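Local atomic coordinates of thioesterase superfamily (Jannaschia sp., PDB entry 2OAF), a protein that probably hydrolyses thioesters, as a member of the hotdog-fold thioesterase superfamily, although its substrate is not established. Residues Gln10-Ser15 against Asp109-Gly114; Glu45-Trp50 against Gly58-Leu63. All coordinates share one frame; numbering follows the deposited sequence.

Interaction 1. Residues Gln10-Ser15 against Asp109-Gly114; sequences QPRPDS and DGVQDG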
ATOM      1  N   GLN B  10      13.162 -20.824  14.268  1.00 54.87           N
ATOM      2  CA  GLN B  10      13.990 -20.748  15.478  1.00 51.51           C
ATOM      3  C   GLN B  10      13.529 -19.626  16.443  1.00 50.55           C
ATOM      4  O   GLN B  10      13.118 -18.554  15.992  1.00 49.55           O
ATOM      5  CB  GLN B  10      15.462 -20.585  15.037  1.00 50.57           C
ATOM      6  CG  GLN B  10      16.325 -19.573  15.818  1.00 55.72           C
ATOM      7  CD  GLN B  10      17.671 -19.271  15.150  1.00 52.69           C
ATOM      8  OE1 GLN B  10      17.840 -18.215  14.565  1.00 42.88           O
ATOM      9  NE2 GLN B  10      18.618 -20.213  15.218  1.00 53.05           N
ATOM     10  N   PRO B  11      13.598 -19.864  17.769  1.00 51.66           N
ATOM     11  CA  PRO B  11      13.205 -18.863  18.779  1.00 49.87           C
ATOM     12  C   PRO B  11      14.118 -17.653  18.710  1.00 46.22           C
ATOM     13  O   PRO B  11      15.273 -17.788  18.327  1.00 41.45           O
ATOM     14  CB  PRO B  11      13.369 -19.607  20.101  1.00 50.74           C
ATOM     15  CG  PRO B  11      14.327 -20.722  19.799  1.00 51.43           C
ATOM     16  CD  PRO B  11      14.091 -21.110  18.386  1.00 50.75           C
ATOM     17  N   ARG B  12      13.610 -16.480  19.075  1.00 44.36           N
ATOM     18  CA  ARG B  12      14.381 -15.263  18.898  1.00 41.45           C
ATOM     19  C   ARG B  12      15.431 -15.149  19.971  1.00 42.52           C
ATOM     20  O   ARG B  12      15.158 -15.436  21.121  1.00 42.26           O
ATOM     21  CB  ARG B  12      13.492 -14.018  18.891  1.00 40.96           C
ATOM     22  CG  ARG B  12      12.604 -13.815  20.075  1.00 38.15           C
ATOM     23  CD  ARG B  12      11.735 -12.596  19.820  1.00 35.20           C
ATOM     24  NE  ARG B  12      10.829 -12.358  20.926  1.00 31.25           N
ATOM     25  CZ  ARG B  12       9.547 -12.738  20.989  1.00 34.79           C
ATOM     26  NH1 ARG B  12       8.948 -13.346  19.976  1.00 32.06           N
ATOM     27  NH2 ARG B  12       8.834 -12.446  22.083  1.00 33.91           N
ATOM     28  N   PRO B  13      16.648 -14.761  19.580  1.00 42.38           N
ATOM     29  CA  PRO B  13      17.734 -14.574  20.534  1.00 43.47           C
ATOM     30  C   PRO B  13      17.589 -13.260  21.289  1.00 45.19           C
ATOM     31  O   PRO B  13      16.924 -12.338  20.790  1.00 43.20           O
ATOM     32  CB  PRO B  13      18.970 -14.530  19.628  1.00 40.21           C
ATOM     33  CG  PRO B  13      18.476 -13.915  18.385  1.00 40.06           C
ATOM     34  CD  PRO B  13      17.087 -14.463  18.202  1.00 40.08           C
ATOM     35  N   ASP B  14      18.213 -13.188  22.467  1.00 45.81           N
ATOM     36  CA  ASP B  14      18.326 -11.954  23.247  1.00 48.12           C
ATOM     37  C   ASP B  14      18.958 -10.831  22.446  1.00 47.21           C
ATOM     38  O   ASP B  14      18.709  -9.668  22.701  1.00 47.38           O
ATOM     39  CB  ASP B  14      19.241 -12.188  24.452  1.00 48.80           C
ATOM     40  CG  ASP B  14      18.638 -13.101  25.493  1.00 55.67           C
ATOM     41  OD1 ASP B  14      17.773 -13.941  25.135  1.00 59.43           O
ATOM     42  OD2 ASP B  14      19.053 -12.980  26.679  1.00 67.53           O
ATOM     43  N   SER B  15      19.822 -11.206  21.507  1.00 47.12           N
ATOM     44  CA  SER B  15      20.600 -10.273  20.693  1.00 46.70           C
ATOM     45  C   SER B  15      19.829  -9.643  19.532  1.00 45.08           C
ATOM     46  O   SER B  15      20.390  -8.830  18.818  1.00 48.07           O
ATOM     47  CB  SER B  15      21.824 -11.004  20.099  1.00 45.60           C
ATOM     48  OG  SER B  15      21.462 -11.904  19.038  1.00 41.33           O
ATOM     49  N   ASP B 109      10.073 -11.544  14.266  1.00 29.06           N
ATOM     50  CA  ASP B 109       8.932 -11.800  15.138  1.00 28.52           C
ATOM     51  C   ASP B 109       8.332 -10.423  15.387  1.00 28.80           C
ATOM     52  O   ASP B 109       9.023  -9.481  15.854  1.00 28.26           O
ATOM     53  CB  ASP B 109       9.291 -12.394  16.505  1.00 26.49           C
ATOM     54  CG  ASP B 109       9.730 -13.856  16.452  1.00 34.40           C
ATOM     55  OD1 ASP B 109       9.646 -14.492  15.379  1.00 29.20           O
ATOM     56  OD2 ASP B 109      10.163 -14.366  17.521  1.00 34.03           O
ATOM     57  N   GLY B 110       7.043 -10.314  15.121  1.00 28.70           N
ATOM     58  CA  GLY B 110       6.306  -9.069  15.373  1.00 29.03           C
ATOM     59  C   GLY B 110       5.601  -9.246  16.698  1.00 28.84           C
ATOM     60  O   GLY B 110       4.783 -10.163  16.832  1.00 28.63           O
ATOM     61  N   VAL B 111       5.952  -8.401  17.676  1.00 27.92           N
ATOM     62  CA  VAL B 111       5.519  -8.555  19.070  1.00 25.77           C
ATOM     63  C   VAL B 111       4.864  -7.289  19.562  1.00 27.22           C
ATOM     64  O   VAL B 111       5.398  -6.198  19.336  1.00 29.18           O
ATOM     65  CB  VAL B 111       6.745  -8.870  19.968  1.00 28.92           C
ATOM     66  CG1 VAL B 111       6.287  -9.101  21.397  1.00 24.85           C
ATOM     67  CG2 VAL B 111       7.496 -10.103  19.402  1.00 24.33           C
ATOM     68  N   GLN B 112       3.677  -7.413  20.159  1.00 27.46           N
ATOM     69  CA  GLN B 112       2.943  -6.264  20.682  1.00 27.82           C
ATOM     70  C   GLN B 112       2.580  -6.482  22.133  1.00 29.30           C
ATOM     71  O   GLN B 112       1.866  -7.434  22.451  1.00 27.78           O
ATOM     72  CB  GLN B 112       1.657  -6.008  19.887  1.00 31.74           C
ATOM     73  CG  GLN B 112       1.874  -5.296  18.586  1.00 36.63           C
ATOM     74  CD  GLN B 112       0.627  -4.611  18.071  1.00 37.46           C
ATOM     75  OE1 GLN B 112      -0.457  -5.186  18.065  1.00 34.81           O
ATOM     76  NE2 GLN B 112       0.800  -3.391  17.567  1.00 30.16           N
ATOM     77  N   ASP B 113       3.075  -5.607  23.007  1.00 28.45           N
ATOM     78  CA  ASP B 113       2.886  -5.779  24.425  1.00 29.91           C
ATOM     79  C   ASP B 113       3.316  -7.171  24.877  1.00 30.18           C
ATOM     80  O   ASP B 113       2.676  -7.820  25.726  1.00 31.03           O
ATOM     81  CB  ASP B 113       1.451  -5.474  24.788  1.00 28.01           C
ATOM     82  CG  ASP B 113       1.356  -4.470  25.898  1.00 36.09           C
ATOM     83  OD1 ASP B 113       2.274  -3.643  25.993  1.00 42.81           O
ATOM     84  OD2 ASP B 113       0.353  -4.489  26.619  1.00 42.64           O
ATOM     85  N   GLY B 114       4.444  -7.613  24.327  1.00 30.74           N
ATOM     86  CA  GLY B 114       5.012  -8.934  24.636  1.00 29.44           C
ATOM     87  C   GLY B 114       4.366 -10.157  24.040  1.00 29.37           C
ATOM     88  O   GLY B 114       4.879 -11.264  24.207  1.00 27.03           O
TER
HETATM   89  O   HOH W   1       6.064 -13.281  23.193  1.00 33.50           O
HETATM   90  O   HOH W   2      10.596 -16.685  18.557  1.00 34.08           O
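Arg-12, in the irregular loop ahead of strand 17-21, reaches across to Asp-109 near the end of strand 103-112, their CA atoms, 7.5 Å apart, the closest such pair between the two segments. The contact is carried by one long side chain. Arg-12 CG sits between the backbone N and the carbonyl carbon (chi1 56°), and from there the chain runs extended to NE, laying its methylenes past the carboxylate; CD comes within 3.3 Å of Asp-109 OD2. At the end NH1 donates to Asp-109 OD2 at 2.9 Å, a nearly straight bond and a salt bridge. The oxygen lies almost in the guanidinium plane, yet NH1 meets it on its anti side, tilted 29° out of the carboxylate plane, the two planar groups standing nearly perpendicular. Val-111 CG2 sits over one guanidinium face, off toward its rim, 3.6 Å from Arg-12 NH1. A water accepts from Arg-12 NH2 and donates to Gly-114 O, tying the arginine to the turn after the strand; a second water donates to Asp-109 OD2 and receives a weak bond from Arg-12 N. Thr-116 OG1 is a further partner of NH1, while Asp-109 OD1 forms a salt bridge with Arg-107. With an arginine on each oxygen, the buried carboxylate is probably held ionised, a charge that probably helps to hold the loop before strand 17-21 against strand 103-112.

Interaction 2. Residues Glu45-Trp50 against Gly58-Leu63; sequences EAIDAW and GGWYHL
The start of helix 59-65 is fastened to the long helix 39-54 of the hotdog fold by Asp-48, whose carboxylate takes up a backbone N-H in the first turn of the shorter helix. Asp-48 OD1 accepts from Trp-60 N at 2.9 Å, along a fairly straight N-H line that reaches the oxygen from above the carboxylate plane. With CG anti to the backbone N (chi1 176°), the Asp-48 side chain extends to the neighbouring helix end, where a water donates to OD1 at 2.7 Å and accepts from Tyr-61 N. One oxygen thus serves two amides of the opening turn, one directly and one through water. Gly-59 CA lies 3.5 Å from Asp-48 OD1; a CB there would collide with this oxygen, and the positive phi also suits glycine. The Trp-60 indole folds back over the longer helix. Asp-48 CB stands over one face of its six-membered ring, 4.1 Å from the centroid, in a CH-pi contact, while Ile-47 CG2 meets CZ2 of Trp-60 obliquely at 3.5 Å. Replacing the indole of Trp-60 with the methyl of an alanine would probably open a gap beside Ile-47 and leave Asp-48 CB without its aromatic cover. The axes of segments 45-50 and 59-63 approach to 8.8 Å, with 52° between their N-to-C directions. Ile-47 continues inward onto Phe-106 and Val-108 of strand 103-112, Trp-60 rests on Thr-71 of strand 69-80 and meets the ring of Trp-51, and Trp-25 of a second subunit packs against the same indole.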
ATOM      1  N   GLU B  45      10.180  -3.846   6.286  1.00 28.68           N
ATOM      2  CA  GLU B  45      10.681  -2.600   6.859  1.00 32.13           C
ATOM      3  C   GLU B  45      11.698  -2.863   7.997  1.00 29.68           C
ATOM      4  O   GLU B  45      12.708  -2.173   8.127  1.00 28.49           O
ATOM      5  CB  GLU B  45       9.499  -1.768   7.322  1.00 33.66           C
ATOM      6  CG  GLU B  45       9.836  -0.415   7.964  1.00 49.09           C
ATOM      7  CD  GLU B  45       8.627   0.213   8.688  1.00 46.29           C
ATOM      8  OE1 GLU B  45       7.478   0.067   8.145  1.00 59.31           O
ATOM      9  OE2 GLU B  45       8.849   0.816   9.781  1.00 45.63           O
ATOM     10  N   ALA B  46      11.419  -3.891   8.791  1.00 29.48           N
ATOM     11  CA  ALA B  46      12.281  -4.339   9.863  1.00 27.54           C
ATOM     12  C   ALA B  46      13.624  -4.819   9.332  1.00 27.39           C
ATOM     13  O   ALA B  46      14.696  -4.539   9.918  1.00 29.88           O
ATOM     14  CB  ALA B  46      11.591  -5.457  10.629  1.00 26.04           C
ATOM     15  N   ILE B  47      13.582  -5.595   8.256  1.00 28.90           N
ATOM     16  CA  ILE B  47      14.801  -6.109   7.643  1.00 28.55           C
ATOM     17  C   ILE B  47      15.599  -4.948   7.032  1.00 30.22           C
ATOM     18  O   ILE B  47      16.811  -4.874   7.175  1.00 31.32           O
ATOM     19  CB  ILE B  47      14.473  -7.183   6.553  1.00 27.54           C
ATOM     20  CG1 ILE B  47      13.813  -8.441   7.183  1.00 26.59           C
ATOM     21  CG2 ILE B  47      15.737  -7.525   5.725  1.00 26.48           C
ATOM     22  CD1 ILE B  47      13.241  -9.475   6.158  1.00 26.93           C
ATOM     23  N   ASP B  48      14.917  -4.051   6.347  1.00 29.54           N
ATOM     24  CA  ASP B  48      15.544  -2.833   5.836  1.00 30.44           C
ATOM     25  C   ASP B  48      16.239  -2.058   6.969  1.00 29.56           C
ATOM     26  O   ASP B  48      17.358  -1.564   6.785  1.00 29.14           O
ATOM     27  CB  ASP B  48      14.507  -1.947   5.135  1.00 31.60           C
ATOM     28  CG  ASP B  48      15.091  -0.639   4.665  1.00 33.39           C
ATOM     29  OD1 ASP B  48      15.673  -0.595   3.570  1.00 27.85           O
ATOM     30  OD2 ASP B  48      14.993   0.340   5.408  1.00 31.71           O
ATOM     31  N   ALA B  49      15.587  -1.965   8.136  1.00 29.37           N
ATOM     32  CA  ALA B  49      16.169  -1.294   9.306  1.00 30.05           C
ATOM     33  C   ALA B  49      17.384  -2.048   9.868  1.00 29.67           C
ATOM     34  O   ALA B  49      18.295  -1.447  10.436  1.00 28.32           O
ATOM     35  CB  ALA B  49      15.089  -1.053  10.433  1.00 28.72           C
ATOM     36  N   TRP B  50      17.376  -3.370   9.734  1.00 29.05           N
ATOM     37  CA  TRP B  50      18.528  -4.192  10.166  1.00 30.48           C
ATOM     38  C   TRP B  50      19.740  -3.804   9.328  1.00 28.61           C
ATOM     39  O   TRP B  50      20.810  -3.562   9.836  1.00 28.21           O
ATOM     40  CB  TRP B  50      18.225  -5.696  10.055  1.00 30.00           C
ATOM     41  CG  TRP B  50      19.277  -6.581  10.615  1.00 27.40           C
ATOM     42  CD1 TRP B  50      19.292  -7.163  11.863  1.00 26.66           C
ATOM     43  CD2 TRP B  50      20.486  -7.013   9.956  1.00 25.46           C
ATOM     44  NE1 TRP B  50      20.449  -7.927  12.012  1.00 28.28           N
ATOM     45  CE2 TRP B  50      21.195  -7.835  10.867  1.00 25.22           C
ATOM     46  CE3 TRP B  50      21.032  -6.786   8.700  1.00 26.81           C
ATOM     47  CZ2 TRP B  50      22.398  -8.395  10.554  1.00 26.74           C
ATOM     48  CZ3 TRP B  50      22.265  -7.377   8.380  1.00 28.37           C
ATOM     49  CH2 TRP B  50      22.920  -8.152   9.292  1.00 30.32           C
ATOM     50  N   GLY B  58      20.181   4.193   5.375  1.00 35.73           N
ATOM     51  CA  GLY B  58      19.523   4.071   4.054  1.00 35.30           C
ATOM     52  C   GLY B  58      19.192   2.641   3.636  1.00 33.97           C
ATOM     53  O   GLY B  58      18.743   2.400   2.508  1.00 32.94           O
ATOM     54  N   GLY B  59      19.441   1.673   4.512  1.00 32.27           N
ATOM     55  CA  GLY B  59      18.947   0.324   4.285  1.00 30.21           C
ATOM     56  C   GLY B  59      19.240  -0.259   2.901  1.00 31.07           C
ATOM     57  O   GLY B  59      20.360  -0.150   2.391  1.00 30.35           O
ATOM     58  N   TRP B  60      18.231  -0.890   2.294  1.00 29.02           N
ATOM     59  CA  TRP B  60      18.357  -1.449   0.957  1.00 30.29           C
ATOM     60  C   TRP B  60      18.680  -0.397  -0.116  1.00 31.39           C
ATOM     61  O   TRP B  60      19.370  -0.690  -1.087  1.00 31.61           O
ATOM     62  CB  TRP B  60      17.080  -2.181   0.553  1.00 29.14           C
ATOM     63  CG  TRP B  60      16.819  -3.489   1.228  1.00 35.56           C
ATOM     64  CD1 TRP B  60      17.728  -4.477   1.483  1.00 35.41           C
ATOM     65  CD2 TRP B  60      15.544  -3.989   1.699  1.00 28.33           C
ATOM     66  NE1 TRP B  60      17.096  -5.553   2.088  1.00 36.06           N
ATOM     67  CE2 TRP B  60      15.760  -5.282   2.206  1.00 35.50           C
ATOM     68  CE3 TRP B  60      14.239  -3.484   1.685  1.00 33.28           C
ATOM     69  CZ2 TRP B  60      14.733  -6.058   2.733  1.00 32.67           C
ATOM     70  CZ3 TRP B  60      13.221  -4.255   2.210  1.00 32.71           C
ATOM     71  CH2 TRP B  60      13.477  -5.532   2.732  1.00 34.45           C
ATOM     72  N   TYR B  61      18.166   0.818   0.052  1.00 30.51           N
ATOM     73  CA  TYR B  61      18.392   1.903  -0.929  1.00 30.94           C
ATOM     74  C   TYR B  61      19.880   2.196  -1.029  1.00 31.11           C
ATOM     75  O   TYR B  61      20.434   2.229  -2.121  1.00 30.50           O
ATOM     76  CB  TYR B  61      17.601   3.154  -0.507  1.00 32.70           C
ATOM     77  CG  TYR B  61      17.508   4.324  -1.488  1.00 32.45           C
ATOM     78  CD1 TYR B  61      16.499   4.379  -2.426  1.00 34.78           C
ATOM     79  CD2 TYR B  61      18.406   5.403  -1.427  1.00 32.94           C
ATOM     80  CE1 TYR B  61      16.368   5.460  -3.277  1.00 32.81           C
ATOM     81  CE2 TYR B  61      18.283   6.501  -2.296  1.00 31.82           C
ATOM     82  CZ  TYR B  61      17.277   6.505  -3.219  1.00 33.55           C
ATOM     83  OH  TYR B  61      17.116   7.564  -4.071  1.00 30.57           O
ATOM     84  N   HIS B  62      20.514   2.386   0.126  1.00 31.33           N
ATOM     85  CA  HIS B  62      21.968   2.550   0.227  1.00 30.73           C
ATOM     86  C   HIS B  62      22.703   1.305  -0.295  1.00 32.65           C
ATOM     87  O   HIS B  62      23.578   1.422  -1.144  1.00 32.60           O
ATOM     88  CB  HIS B  62      22.317   2.849   1.691  1.00 30.48           C
ATOM     89  CG  HIS B  62      23.782   2.841   1.996  1.00 25.93           C
ATOM     90  ND1 HIS B  62      24.684   3.645   1.334  1.00 32.50           N
ATOM     91  CD2 HIS B  62      24.498   2.137   2.910  1.00 33.78           C
ATOM     92  CE1 HIS B  62      25.899   3.417   1.811  1.00 39.83           C
ATOM     93  NE2 HIS B  62      25.811   2.512   2.774  1.00 30.68           N
ATOM     94  N   LEU B  63      22.315   0.116   0.184  1.00 32.47           N
ATOM     95  CA  LEU B  63      22.935  -1.151  -0.255  1.00 33.26           C
ATOM     96  C   LEU B  63      22.948  -1.320  -1.773  1.00 33.93           C
ATOM     97  O   LEU B  63      23.987  -1.616  -2.385  1.00 34.42           O
ATOM     98  CB  LEU B  63      22.190  -2.330   0.381  1.00 31.23           C
ATOM     99  CG  LEU B  63      22.871  -3.693   0.443  1.00 34.64           C
ATOM    100  CD1 LEU B  63      24.260  -3.635   1.117  1.00 25.77           C
ATOM    101  CD2 LEU B  63      21.956  -4.692   1.148  1.00 31.87           C
TER
HETATM  102  O   HOH W   3      15.803   1.606   2.071  1.00 27.49           O

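Interactions 1 and 2 lie on opposite sides of the chain's centre, their own centres 19 Å apart and their nearest atoms about 7 Å apart without touching. Along the chain, residues 10-15 come first, then both segments of interaction 2, and finally 109-114, so the short-range helix pairing falls within the span that interaction 1 bridges. Strand 103-112 links the two: it supplies Asp-109 and Val-111 to interaction 1, and its Phe-106 and Val-108 pack against Ile-47 of interaction 2. One strand of the sheet thus meets the N-terminal loop through interaction 1 and helix 39-54 through Ile-47 of interaction 2, beside which neighbouring subunits also approach.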